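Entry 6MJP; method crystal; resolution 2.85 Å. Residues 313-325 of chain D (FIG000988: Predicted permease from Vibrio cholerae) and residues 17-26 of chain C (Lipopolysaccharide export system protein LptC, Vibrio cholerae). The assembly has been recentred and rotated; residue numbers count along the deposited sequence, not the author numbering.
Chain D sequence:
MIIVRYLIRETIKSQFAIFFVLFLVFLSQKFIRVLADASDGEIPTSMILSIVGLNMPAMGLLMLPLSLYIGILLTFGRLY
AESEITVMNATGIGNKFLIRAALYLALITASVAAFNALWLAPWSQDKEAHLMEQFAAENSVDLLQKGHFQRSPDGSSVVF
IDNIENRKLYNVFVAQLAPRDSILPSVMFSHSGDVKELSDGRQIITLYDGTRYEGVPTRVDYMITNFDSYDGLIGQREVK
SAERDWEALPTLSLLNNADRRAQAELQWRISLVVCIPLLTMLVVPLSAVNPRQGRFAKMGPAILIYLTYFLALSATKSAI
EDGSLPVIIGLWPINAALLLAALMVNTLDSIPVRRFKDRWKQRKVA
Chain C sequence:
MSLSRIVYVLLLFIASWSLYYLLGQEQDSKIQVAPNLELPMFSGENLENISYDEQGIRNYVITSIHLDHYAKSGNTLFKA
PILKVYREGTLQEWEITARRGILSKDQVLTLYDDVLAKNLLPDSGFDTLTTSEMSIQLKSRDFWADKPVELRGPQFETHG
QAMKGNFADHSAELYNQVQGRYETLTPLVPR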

ATOM      1  N   LEU D 313       5.624   8.956 -19.694  1.00 86.43           N
ATOM      2  CA  LEU D 313       6.892   8.989 -20.416  1.00 94.13           C
ATOM      3  C   LEU D 313       7.151   7.667 -21.124  1.00111.57           C
ATOM      4  O   LEU D 313       7.517   7.644 -22.305  1.00120.84           O
ATOM      5  CB  LEU D 313       8.035   9.305 -19.459  1.00 95.49           C
ATOM      6  CG  LEU D 313       9.382   9.693 -20.068  1.00101.35           C
ATOM      7  CD1 LEU D 313       9.335  11.098 -20.617  1.00101.36           C
ATOM      8  CD2 LEU D 313      10.460   9.602 -19.023  1.00 98.19           C
ATOM      9  N   SER D 314       6.968   6.552 -20.414  1.00115.80           N
ATOM     10  CA  SER D 314       7.203   5.250 -21.024  1.00115.02           C
ATOM     11  C   SER D 314       6.208   4.992 -22.149  1.00111.64           C
ATOM     12  O   SER D 314       6.570   4.431 -23.190  1.00114.44           O
ATOM     13  CB  SER D 314       7.136   4.157 -19.953  1.00117.67           C
ATOM     14  OG  SER D 314       7.550   2.894 -20.453  1.00133.64           O
ATOM     15  N   ALA D 315       4.956   5.424 -21.965  1.00106.14           N
ATOM     16  CA  ALA D 315       3.929   5.179 -22.972  1.00109.21           C
ATOM     17  C   ALA D 315       4.228   5.942 -24.255  1.00115.51           C
ATOM     18  O   ALA D 315       4.138   5.386 -25.356  1.00121.79           O
ATOM     19  CB  ALA D 315       2.552   5.555 -22.425  1.00106.42           C
ATOM     20  N   THR D 316       4.586   7.222 -24.131  1.00112.21           N
ATOM     21  CA  THR D 316       4.999   7.981 -25.304  1.00108.45           C
ATOM     22  C   THR D 316       6.257   7.403 -25.933  1.00110.40           C
ATOM     23  O   THR D 316       6.413   7.455 -27.157  1.00118.31           O
ATOM     24  CB  THR D 316       5.225   9.447 -24.939  1.00102.31           C
ATOM     25  OG1 THR D 316       6.103   9.538 -23.813  1.00110.78           O
ATOM     26  CG2 THR D 316       3.913  10.102 -24.592  1.00 96.21           C
ATOM     27  N   LYS D 317       7.162   6.850 -25.122  1.00105.89           N
ATOM     28  CA  LYS D 317       8.337   6.197 -25.685  1.00112.31           C
ATOM     29  C   LYS D 317       7.929   5.034 -26.577  1.00118.61           C
ATOM     30  O   LYS D 317       8.407   4.909 -27.710  1.00122.77           O
ATOM     31  CB  LYS D 317       9.271   5.722 -24.572  1.00113.91           C
ATOM     32  CG  LYS D 317      10.498   4.966 -25.082  1.00119.01           C
ATOM     33  CD  LYS D 317      11.244   4.252 -23.969  1.00118.35           C
ATOM     34  CE  LYS D 317      12.370   3.399 -24.533  1.00124.80           C
ATOM     35  NZ  LYS D 317      13.079   2.618 -23.484  1.00133.15           N
ATOM     36  N   SER D 318       7.034   4.175 -26.085  1.00120.14           N
ATOM     37  CA  SER D 318       6.579   3.054 -26.897  1.00117.46           C
ATOM     38  C   SER D 318       5.807   3.532 -28.117  1.00116.40           C
ATOM     39  O   SER D 318       5.835   2.875 -29.163  1.00119.16           O
ATOM     40  CB  SER D 318       5.711   2.117 -26.063  1.00112.81           C
ATOM     41  OG  SER D 318       4.477   2.737 -25.757  1.00110.68           O
ATOM     42  N   ALA D 319       5.116   4.669 -28.003  1.00111.61           N
ATOM     43  CA  ALA D 319       4.380   5.206 -29.142  1.00117.05           C
ATOM     44  C   ALA D 319       5.324   5.681 -30.239  1.00130.58           C
ATOM     45  O   ALA D 319       5.050   5.479 -31.429  1.00147.02           O
ATOM     46  CB  ALA D 319       3.464   6.341 -28.694  1.00105.35           C
ATOM     47  N   ILE D 320       6.438   6.317 -29.869  1.00122.91           N
ATOM     48  CA  ILE D 320       7.468   6.624 -30.859  1.00123.13           C
ATOM     49  C   ILE D 320       8.010   5.342 -31.462  1.00123.19           C
ATOM     50  O   ILE D 320       8.206   5.247 -32.679  1.00127.55           O
ATOM     51  CB  ILE D 320       8.610   7.446 -30.238  1.00125.10           C
ATOM     52  CG1 ILE D 320       8.090   8.660 -29.489  1.00119.63           C
ATOM     53  CG2 ILE D 320       9.580   7.894 -31.314  1.00130.72           C
ATOM     54  CD1 ILE D 320       9.124   9.226 -28.578  1.00116.02           C
ATOM     55  N   GLU D 321       8.278   4.343 -30.619  1.00124.82           N
ATOM     56  CA  GLU D 321       8.842   3.091 -31.106  1.00135.84           C
ATOM     57  C   GLU D 321       7.931   2.434 -32.131  1.00136.62           C
ATOM     58  O   GLU D 321       8.405   1.809 -33.085  1.00142.90           O
ATOM     59  CB  GLU D 321       9.109   2.153 -29.934  1.00138.74           C
ATOM     60  CG  GLU D 321      10.227   2.640 -29.042  1.00140.99           C
ATOM     61  CD  GLU D 321      10.332   1.853 -27.763  1.00146.05           C
ATOM     62  OE1 GLU D 321       9.336   1.200 -27.379  1.00149.23           O
ATOM     63  OE2 GLU D 321      11.413   1.889 -27.142  1.00147.12           O
ATOM     64  N   ASP D 322       6.620   2.577 -31.963  1.00127.45           N
ATOM     65  CA  ASP D 322       5.681   2.045 -32.934  1.00134.78           C
ATOM     66  C   ASP D 322       5.587   2.890 -34.198  1.00147.61           C
ATOM     67  O   ASP D 322       4.870   2.504 -35.130  1.00153.92           O
ATOM     68  CB  ASP D 322       4.302   1.914 -32.286  1.00134.40           C
ATOM     69  CG  ASP D 322       4.244   0.778 -31.289  1.00148.52           C
ATOM     70  OD1 ASP D 322       5.320   0.334 -30.841  1.00151.87           O
ATOM     71  OD2 ASP D 322       3.126   0.310 -30.972  1.00157.57           O
ATOM     72  N   GLY D 323       6.294   4.016 -34.260  1.00145.79           N
ATOM     73  CA  GLY D 323       6.020   4.997 -35.285  1.00140.26           C
ATOM     74  C   GLY D 323       4.667   5.660 -35.156  1.00131.54           C
ATOM     75  O   GLY D 323       4.290   6.434 -36.041  1.00124.99           O
ATOM     76  N   SER D 324       3.927   5.392 -34.070  1.00132.75           N
ATOM     77  CA  SER D 324       2.581   5.944 -33.916  1.00138.46           C
ATOM     78  C   SER D 324       2.603   7.471 -33.912  1.00140.93           C
ATOM     79  O   SER D 324       1.727   8.112 -34.503  1.00153.72           O
ATOM     80  CB  SER D 324       1.941   5.397 -32.630  1.00137.43           C
ATOM     81  OG  SER D 324       0.542   5.674 -32.531  1.00142.72           O
ATOM     82  N   LEU D 325       3.584   8.066 -33.241  1.00132.27           N
ATOM     83  CA  LEU D 325       3.820   9.498 -33.271  1.00130.55           C
ATOM     84  C   LEU D 325       5.269   9.764 -33.651  1.00136.17           C
ATOM     85  O   LEU D 325       6.151   8.945 -33.369  1.00139.87           O
ATOM     86  CB  LEU D 325       3.501  10.145 -31.919  1.00124.78           C
ATOM     87  CG  LEU D 325       4.304   9.765 -30.685  1.00122.48           C
ATOM     88  CD1 LEU D 325       5.437  10.740 -30.479  1.00123.35           C
ATOM     89  CD2 LEU D 325       3.375   9.790 -29.500  1.00119.19           C
TER
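Chain C, residues 17-26: WSLYYLLGQE

This is a small, mostly apolar helix-on-helix contact in which chain C runs in the same general direction as chain D and no hydrogen bond joins the two stretches. Residues 17-26 of chain C are helical throughout, with regular i to i+4 backbone bonds such as Tyr C21 N to Trp C17 O at 2.8 Å. They cross the helix of chain D at 34°, the axes approaching to 8.9 Å. Chain D meets it with small residues: Ala D315 and Ser D318 point toward chain C, and Ser D314 and Ala D319 lie sideways.

The backbones are nearest at Ala D315 and Ser C18, whose CA atoms lie 5.6 Å apart and whose CB atoms meet at 4.0 Å. Ala D315 is the centre of the packing, for its CB also lies 3.9 Å from CD2 of Tyr C21, and its CA is 3.7 Å from CD2 of Leu C22. Leu C22 leaves its backbone sideways, but its end comes nearer to chain D, where CD1 stands 3.6 Å from OG of Ser D314.

Tyr C21, with chi1 in t, extends along chain D. Its ring edge meets O of Ala D315, 3.6 Å from CE2, and OG of Ser D318, 3.5 Å from CE2; farther along, its OH is 3.7 Å from CB of Ala D319. OG of Ser D318 donates to O of Ala D315 at 2.7 Å, so its proton is used within its own helix while OG also touches Tyr C21 and Leu C22.

Gln C25 continues the contacting series Ser C18, Tyr C21, Leu C22, Gln C25, with CG 4.0 Å from OG of Ser D318. Beyond it, chain D ends its helix in a Schellman motif, Gly D323 taking the positive phi that favours glycine.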

ATOM      1  N   TRP C  17      -4.357   5.184 -17.698  1.00 95.61           N
ATOM      2  CA  TRP C  17      -4.375   5.120 -19.155  1.00 93.23           C
ATOM      3  C   TRP C  17      -3.005   4.742 -19.709  1.00 94.36           C
ATOM      4  O   TRP C  17      -2.902   3.840 -20.547  1.00 98.16           O
ATOM      5  CB  TRP C  17      -4.862   6.441 -19.754  1.00 91.67           C
ATOM      6  CG  TRP C  17      -5.044   6.313 -21.237  1.00100.88           C
ATOM      7  CD1 TRP C  17      -6.177   5.926 -21.902  1.00 98.95           C
ATOM      8  CD2 TRP C  17      -4.039   6.502 -22.238  1.00108.48           C
ATOM      9  NE1 TRP C  17      -5.936   5.879 -23.255  1.00 98.35           N
ATOM     10  CE2 TRP C  17      -4.631   6.228 -23.487  1.00105.10           C
ATOM     11  CE3 TRP C  17      -2.695   6.887 -22.198  1.00112.61           C
ATOM     12  CZ2 TRP C  17      -3.925   6.330 -24.682  1.00114.69           C
ATOM     13  CZ3 TRP C  17      -1.998   6.984 -23.381  1.00115.44           C
ATOM     14  CH2 TRP C  17      -2.612   6.707 -24.608  1.00117.70           C
ATOM     15  N   SER C  18      -1.937   5.402 -19.242  1.00 90.14           N
ATOM     16  CA  SER C  18      -0.592   5.035 -19.685  1.00 91.51           C
ATOM     17  C   SER C  18      -0.265   3.575 -19.371  1.00 98.34           C
ATOM     18  O   SER C  18       0.347   2.884 -20.194  1.00102.12           O
ATOM     19  CB  SER C  18       0.467   5.937 -19.049  1.00 93.63           C
ATOM     20  OG  SER C  18       0.247   7.306 -19.308  1.00 90.55           O
ATOM     21  N   LEU C  19      -0.617   3.094 -18.174  1.00 94.01           N
ATOM     22  CA  LEU C  19      -0.253   1.722 -17.833  1.00 99.66           C
ATOM     23  C   LEU C  19      -0.924   0.747 -18.783  1.00111.51           C
ATOM     24  O   LEU C  19      -0.271  -0.136 -19.355  1.00117.94           O
ATOM     25  CB  LEU C  19      -0.620   1.395 -16.382  1.00 95.96           C
ATOM     26  CG  LEU C  19      -0.516  -0.102 -16.009  1.00 88.69           C
ATOM     27  CD1 LEU C  19       0.918  -0.631 -16.034  1.00 87.79           C
ATOM     28  CD2 LEU C  19      -1.156  -0.401 -14.669  1.00 87.19           C
ATOM     29  N   TYR C  20      -2.227   0.931 -19.000  1.00113.58           N
ATOM     30  CA  TYR C  20      -2.990   0.012 -19.835  1.00110.51           C
ATOM     31  C   TYR C  20      -2.667   0.182 -21.316  1.00110.75           C
ATOM     32  O   TYR C  20      -2.807  -0.772 -22.087  1.00113.78           O
ATOM     33  CB  TYR C  20      -4.477   0.189 -19.558  1.00105.78           C
ATOM     34  CG  TYR C  20      -4.894  -0.453 -18.254  1.00104.76           C
ATOM     35  CD1 TYR C  20      -4.810  -1.828 -18.087  1.00109.12           C
ATOM     36  CD2 TYR C  20      -5.366   0.306 -17.190  1.00109.63           C
ATOM     37  CE1 TYR C  20      -5.186  -2.436 -16.903  1.00112.25           C
ATOM     38  CE2 TYR C  20      -5.747  -0.297 -15.987  1.00111.43           C
ATOM     39  CZ  TYR C  20      -5.654  -1.669 -15.855  1.00116.46           C
ATOM     40  OH  TYR C  20      -6.024  -2.286 -14.679  1.00121.05           O
ATOM     41  N   TYR C  21      -2.244   1.377 -21.737  1.00106.58           N
ATOM     42  CA  TYR C  21      -1.708   1.516 -23.084  1.00109.53           C
ATOM     43  C   TYR C  21      -0.429   0.706 -23.244  1.00107.63           C
ATOM     44  O   TYR C  21      -0.241   0.030 -24.262  1.00113.63           O
ATOM     45  CB  TYR C  21      -1.464   2.987 -23.417  1.00107.87           C
ATOM     46  CG  TYR C  21      -0.844   3.199 -24.778  1.00110.90           C
ATOM     47  CD1 TYR C  21      -1.619   3.160 -25.932  1.00114.51           C
ATOM     48  CD2 TYR C  21       0.521   3.422 -24.915  1.00112.80           C
ATOM     49  CE1 TYR C  21      -1.051   3.345 -27.181  1.00115.91           C
ATOM     50  CE2 TYR C  21       1.098   3.607 -26.165  1.00109.88           C
ATOM     51  CZ  TYR C  21       0.310   3.568 -27.291  1.00114.12           C
ATOM     52  OH  TYR C  21       0.890   3.751 -28.527  1.00124.95           O
ATOM     53  N   LEU C  22       0.451   0.736 -22.241  1.00109.50           N
ATOM     54  CA  LEU C  22       1.671  -0.066 -22.297  1.00114.24           C
ATOM     55  C   LEU C  22       1.363  -1.556 -22.309  1.00111.88           C
ATOM     56  O   LEU C  22       2.046  -2.329 -22.991  1.00115.12           O
ATOM     57  CB  LEU C  22       2.584   0.275 -21.119  1.00109.18           C
ATOM     58  CG  LEU C  22       3.424   1.555 -21.175  1.00 98.60           C
ATOM     59  CD1 LEU C  22       4.180   1.693 -19.881  1.00 96.69           C
ATOM     60  CD2 LEU C  22       4.391   1.574 -22.357  1.00 99.02           C
ATOM     61  N   LEU C  23       0.349  -1.980 -21.545  1.00106.48           N
ATOM     62  CA  LEU C  23      -0.057  -3.383 -21.577  1.00115.09           C
ATOM     63  C   LEU C  23      -0.628  -3.762 -22.933  1.00123.52           C
ATOM     64  O   LEU C  23      -0.338  -4.843 -23.458  1.00125.46           O
ATOM     65  CB  LEU C  23      -1.082  -3.665 -20.483  1.00114.15           C
ATOM     66  CG  LEU C  23      -0.576  -3.466 -19.059  1.00108.17           C
ATOM     67  CD1 LEU C  23      -1.631  -3.893 -18.060  1.00106.14           C
ATOM     68  CD2 LEU C  23       0.718  -4.235 -18.857  1.00105.94           C
ATOM     69  N   GLY C  24      -1.457  -2.890 -23.511  1.00127.96           N
ATOM     70  CA  GLY C  24      -1.982  -3.147 -24.839  1.00126.33           C
ATOM     71  C   GLY C  24      -0.906  -3.187 -25.901  1.00126.25           C
ATOM     72  O   GLY C  24      -0.978  -3.997 -26.826  1.00132.94           O
ATOM     73  N   GLN C  25       0.107  -2.330 -25.781  1.00121.14           N
ATOM     74  CA  GLN C  25       1.198  -2.345 -26.748  1.00123.12           C
ATOM     75  C   GLN C  25       1.961  -3.665 -26.701  1.00132.11           C
ATOM     76  O   GLN C  25       2.281  -4.243 -27.747  1.00139.78           O
ATOM     77  CB  GLN C  25       2.145  -1.171 -26.505  1.00125.37           C
ATOM     78  CG  GLN C  25       1.547   0.193 -26.784  1.00126.68           C
ATOM     79  CD  GLN C  25       1.053   0.363 -28.210  1.00131.82           C
ATOM     80  OE1 GLN C  25      -0.096   0.043 -28.529  1.00134.31           O
ATOM     81  NE2 GLN C  25       1.915   0.885 -29.074  1.00135.45           N
ATOM     82  N   GLU C  26       2.279  -4.156 -25.499  1.00132.03           N
ATOM     83  CA  GLU C  26       2.997  -5.423 -25.423  1.00138.16           C
ATOM     84  C   GLU C  26       2.086  -6.585 -25.784  1.00140.89           C
ATOM     85  O   GLU C  26       2.571  -7.656 -26.170  1.00143.46           O
ATOM     86  CB  GLU C  26       3.606  -5.631 -24.040  1.00138.91           C
ATOM     87  CG  GLU C  26       2.602  -5.929 -22.939  1.00139.50           C
ATOM     88  CD  GLU C  26       3.269  -6.221 -21.605  1.00147.48           C
ATOM     89  OE1 GLU C  26       4.518  -6.261 -21.565  1.00152.78           O
ATOM     90  OE2 GLU C  26       2.551  -6.410 -20.599  1.00149.44           O
TER